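Local coordinates for hypothetical methylmalonyl-CoA decarboxylase alpha subunit (PDB 1X0U), which is of unknown function but belongs to the carboxyl transferase family, within the ClpP/crotonase clan, and assembles from six copies of the chain, at residues A[313-317]-A[329-333]; A[337-342]-A[368-373]. The contacts are given in a common frame with arbitrary orientation. Residues are numbered along the deposited sequence.

Two neighbouring contacts lie around strand 325-332, a worked example of a strand paired on both edges, antiparallel with 315-322 and parallel with 363-369. Both segments of contact 1 precede those of contact 2 in the chain; it pairs the hairpin strands 315-322 and 325-332. The chain then runs through the loop 337-342 and helix 343-358 into strand 363-369, so that a beta-alpha-beta crossover follows directly on the hairpin. Contact 2 holds the loop entering that helix against the end of strand 363-369 and the turn beyond. The contact centres are about 10 Å apart, and the two touch: N314 packs on F337, S340 and D342, and N332 on D368.

Contact 1. Residues A[313-317]-A[329-333]; sequences QNIIV and IVANN
Backbone pairing here sets I316 and A331 on one face of the sheet and I315, N332, V317 and V330 on the other. Q313 (phi/psi -71/-2°) and N314 (phi/psi -46/-40°) form a bend, after which I315-V317 is extended and runs at 165° to strand 329-332, the axes 4.6 Å apart. I316 and A331 form the hydrogen-bonded antiparallel pair, with I316 N to A331 O and A331 N to I316 O both 2.7 Å. On its flanks lie the non-hydrogen-bonded pairs I315 with N332 (CA-CA 4.4 Å) and V317 with V330, and V317 CA sits 2.9 Å from I329 O as a CA-H...O contact. This is the open end of the beta hairpin 315-322/325-332, part of a mixed sheet in this carboxyl transferase domain, of the ClpP/crotonase clan, and each face of the pair meets a different helix. I316, in the m,t rotamer, shares its face with A331 and packs on M291 of helix 291-298, its CD1 reaching N333 CB at 3.8 Å. On the other face, I315 (p,m) leads its tip away from the partner strand onto A345, while V317 (m) touches K348 and F352, all on helix 343-358; V317 CG1 meets CG2 of V330 (t) at 4.1 Å. Beyond the strand ends, N333 has chi1 in t and lays CB 3.0 Å from Q313 O, and N333 N donates to N314 O at 3.3 Å (160°).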
# COMPACT_ATOMS: atom_id res chain seq x y z
N GLN A 313 15.61 -35.10 21.14
CA GLN A 313 14.50 -36.01 20.83
C GLN A 313 13.40 -35.69 21.83
O GLN A 313 12.32 -36.25 21.82
CB GLN A 313 14.99 -37.45 20.94
CG GLN A 313 16.23 -37.70 20.10
CD GLN A 313 16.48 -39.16 19.82
OE1 GLN A 313 16.80 -39.94 20.73
NE2 GLN A 313 16.34 -39.55 18.56
N ASN A 314 13.76 -34.74 22.68
CA ASN A 314 12.96 -34.13 23.73
C ASN A 314 11.58 -33.78 23.11
O ASN A 314 10.54 -33.95 23.75
CB ASN A 314 13.78 -32.88 24.16
CG ASN A 314 13.11 -32.05 25.21
OD1 ASN A 314 11.95 -31.66 25.07
ND2 ASN A 314 13.85 -31.74 26.25
N ILE A 315 11.58 -33.29 21.86
CA ILE A 315 10.34 -32.99 21.15
C ILE A 315 10.51 -33.40 19.70
O ILE A 315 11.63 -33.50 19.21
CB ILE A 315 9.93 -31.47 21.19
CG1 ILE A 315 10.65 -30.67 20.11
CG2 ILE A 315 10.23 -30.90 22.55
CD1 ILE A 315 12.12 -30.48 20.36
N ILE A 316 9.40 -33.65 19.02
CA ILE A 316 9.44 -34.07 17.63
C ILE A 316 8.82 -33.04 16.70
O ILE A 316 7.76 -32.47 17.00
CB ILE A 316 8.68 -35.38 17.43
CG1 ILE A 316 9.24 -36.46 18.37
CG2 ILE A 316 8.79 -35.82 15.98
CD1 ILE A 316 8.21 -37.54 18.74
N VAL A 317 9.48 -32.81 15.57
CA VAL A 317 8.98 -31.86 14.59
C VAL A 317 9.29 -32.40 13.21
O VAL A 317 10.34 -33.01 12.99
CB VAL A 317 9.64 -30.44 14.73
CG1 VAL A 317 9.28 -29.84 16.10
CG2 VAL A 317 11.16 -30.52 14.53
N ILE A 329 4.47 -30.63 12.08
CA ILE A 329 4.00 -31.17 13.34
C ILE A 329 5.00 -30.94 14.44
O ILE A 329 6.20 -31.08 14.24
CB ILE A 329 3.69 -32.67 13.20
CG1 ILE A 329 2.41 -32.82 12.36
CG2 ILE A 329 3.52 -33.32 14.57
CD1 ILE A 329 2.06 -34.23 12.03
N VAL A 330 4.48 -30.55 15.61
CA VAL A 330 5.30 -30.32 16.78
C VAL A 330 4.65 -31.22 17.83
O VAL A 330 3.47 -31.04 18.16
CB VAL A 330 5.26 -28.86 17.24
CG1 VAL A 330 6.17 -28.65 18.44
CG2 VAL A 330 5.67 -27.96 16.10
N ALA A 331 5.40 -32.18 18.34
CA ALA A 331 4.84 -33.11 19.31
C ALA A 331 5.84 -33.52 20.38
O ALA A 331 6.95 -33.93 20.05
CB ALA A 331 4.32 -34.35 18.57
N ASN A 332 5.45 -33.41 21.64
CA ASN A 332 6.33 -33.77 22.75
C ASN A 332 6.60 -35.27 22.73
O ASN A 332 5.72 -36.07 22.40
CB ASN A 332 5.69 -33.37 24.07
CG ASN A 332 5.31 -31.91 24.10
OD1 ASN A 332 6.17 -31.02 24.05
ND2 ASN A 332 4.01 -31.64 24.17
N ASN A 333 7.83 -35.64 23.05
CA ASN A 333 8.23 -37.05 23.04
C ASN A 333 8.40 -37.54 24.46
O ASN A 333 9.33 -37.13 25.16
CB ASN A 333 9.55 -37.21 22.26
CG ASN A 333 9.96 -38.67 22.10
OD1 ASN A 333 11.03 -38.96 21.55
ND2 ASN A 333 9.12 -39.57 22.56

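Contact 2. Residues A[337-342]-A[368-373]; sequences FGGSID and DTPGYV
V373, with chi1 in t, lays CG2 over one face of the F337 ring (chi1 -86°), 3.7 Å from its centroid and 14° off the normal, a CH-pi contact. The loop leading into helix 343-358 of a beta-alpha-beta crossover is thus held beside the turn that follows strand 363-369. F337-S340 forms a type I' beta turn: G338 (phi/psi 62/19°) and G339 (87/-1°) are its middle residues, and S340 N donates to F337 O at 2.9 Å, as does S340 OG at 2.8 Å. A CB on G339 would clash with D368 O. From S340 onward the loop is extended, and I341 makes a single backbone bridge with Y372 (CA-CA 4.5 Å): I341 N donates to G371 O at 2.7 Å, and V373 N to I341 O at 2.9 Å. I341 (t,p) rests CG2 over a face of the Y372 ring (chi1 m), a ring that also packs on V200 of a second subunit. D342 then takes the N-cap position of the helix. D368 turns its carboxylate to Y289, R407 and K408. T369, chi1 t, donates from OG1 to G339 O at 2.9 Å, and water 1 donates to G338 O (2.8 Å) and D368 O (2.9 Å).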
# COMPACT_ATOMS: atom_id res chain seq x y z
N PHE A 337 13.36 -37.35 28.27
CA PHE A 337 13.09 -36.33 29.28
C PHE A 337 11.61 -36.33 29.71
O PHE A 337 11.10 -35.34 30.25
CB PHE A 337 13.48 -34.94 28.75
CG PHE A 337 14.94 -34.59 28.95
CD1 PHE A 337 15.63 -33.87 27.98
CD2 PHE A 337 15.61 -34.96 30.11
CE1 PHE A 337 16.98 -33.53 28.17
CE2 PHE A 337 16.95 -34.63 30.30
CZ PHE A 337 17.63 -33.91 29.33
N GLY A 338 10.92 -37.45 29.47
CA GLY A 338 9.53 -37.55 29.83
C GLY A 338 8.68 -36.53 29.09
O GLY A 338 7.57 -36.24 29.50
N GLY A 339 9.20 -35.99 27.99
CA GLY A 339 8.46 -35.01 27.22
C GLY A 339 8.66 -33.60 27.74
O GLY A 339 8.09 -32.65 27.22
N SER A 340 9.45 -33.46 28.80
CA SER A 340 9.73 -32.16 29.37
C SER A 340 10.46 -31.34 28.30
O SER A 340 11.32 -31.86 27.58
CB SER A 340 10.62 -32.30 30.60
OG SER A 340 10.01 -33.12 31.58
N ILE A 341 10.10 -30.07 28.20
CA ILE A 341 10.72 -29.21 27.22
C ILE A 341 12.07 -28.76 27.77
O ILE A 341 12.26 -28.63 28.98
CB ILE A 341 9.81 -28.01 26.85
CG1 ILE A 341 10.64 -26.83 26.38
CG2 ILE A 341 8.93 -27.66 28.04
CD1 ILE A 341 11.29 -27.04 25.07
N ASP A 342 13.00 -28.53 26.85
CA ASP A 342 14.37 -28.17 27.19
C ASP A 342 14.92 -27.03 26.32
O ASP A 342 14.27 -26.63 25.37
CB ASP A 342 15.19 -29.44 26.99
CG ASP A 342 16.58 -29.31 27.46
OD1 ASP A 342 16.75 -28.79 28.59
OD2 ASP A 342 17.48 -29.73 26.72
N ASP A 368 1.85 -33.48 25.25
CA ASP A 368 2.06 -34.40 26.37
C ASP A 368 3.37 -34.01 27.00
O ASP A 368 4.38 -34.68 26.84
CB ASP A 368 2.09 -35.86 25.92
CG ASP A 368 2.10 -36.82 27.10
OD1 ASP A 368 1.88 -36.36 28.24
OD2 ASP A 368 2.32 -38.04 26.88
N THR A 369 3.35 -32.89 27.70
CA THR A 369 4.55 -32.37 28.35
C THR A 369 4.21 -31.91 29.77
O THR A 369 3.22 -31.20 29.98
CB THR A 369 5.15 -31.20 27.53
OG1 THR A 369 6.25 -30.63 28.23
CG2 THR A 369 4.09 -30.12 27.26
N PRO A 370 5.01 -32.33 30.75
CA PRO A 370 4.85 -32.00 32.16
C PRO A 370 5.51 -30.68 32.57
O PRO A 370 5.35 -30.23 33.70
CB PRO A 370 5.49 -33.18 32.86
CG PRO A 370 6.69 -33.41 31.99
CD PRO A 370 6.11 -33.30 30.58
N GLY A 371 6.28 -30.09 31.66
CA GLY A 371 6.97 -28.85 31.98
C GLY A 371 8.37 -28.82 31.39
O GLY A 371 8.60 -29.40 30.35
N TYR A 372 9.30 -28.15 32.07
CA TYR A 372 10.67 -28.04 31.57
C TYR A 372 11.66 -28.84 32.39
O TYR A 372 11.38 -29.21 33.52
CB TYR A 372 11.10 -26.56 31.56
CG TYR A 372 10.24 -25.69 30.66
CD1 TYR A 372 8.91 -25.40 31.01
CD2 TYR A 372 10.71 -25.26 29.42
CE1 TYR A 372 8.08 -24.71 30.13
CE2 TYR A 372 9.89 -24.58 28.54
CZ TYR A 372 8.57 -24.31 28.90
OH TYR A 372 7.74 -23.72 27.99
N VAL A 373 12.83 -29.12 31.81
CA VAL A 373 13.89 -29.86 32.49
C VAL A 373 14.49 -28.94 33.54
O VAL A 373 15.00 -27.87 33.22
CB VAL A 373 15.00 -30.29 31.51
CG1 VAL A 373 16.19 -30.84 32.28
CG2 VAL A 373 14.45 -31.34 30.55
O HOH W 1 5.25 -37.10 28.21
O HOH W 2 9.12 -31.18 33.24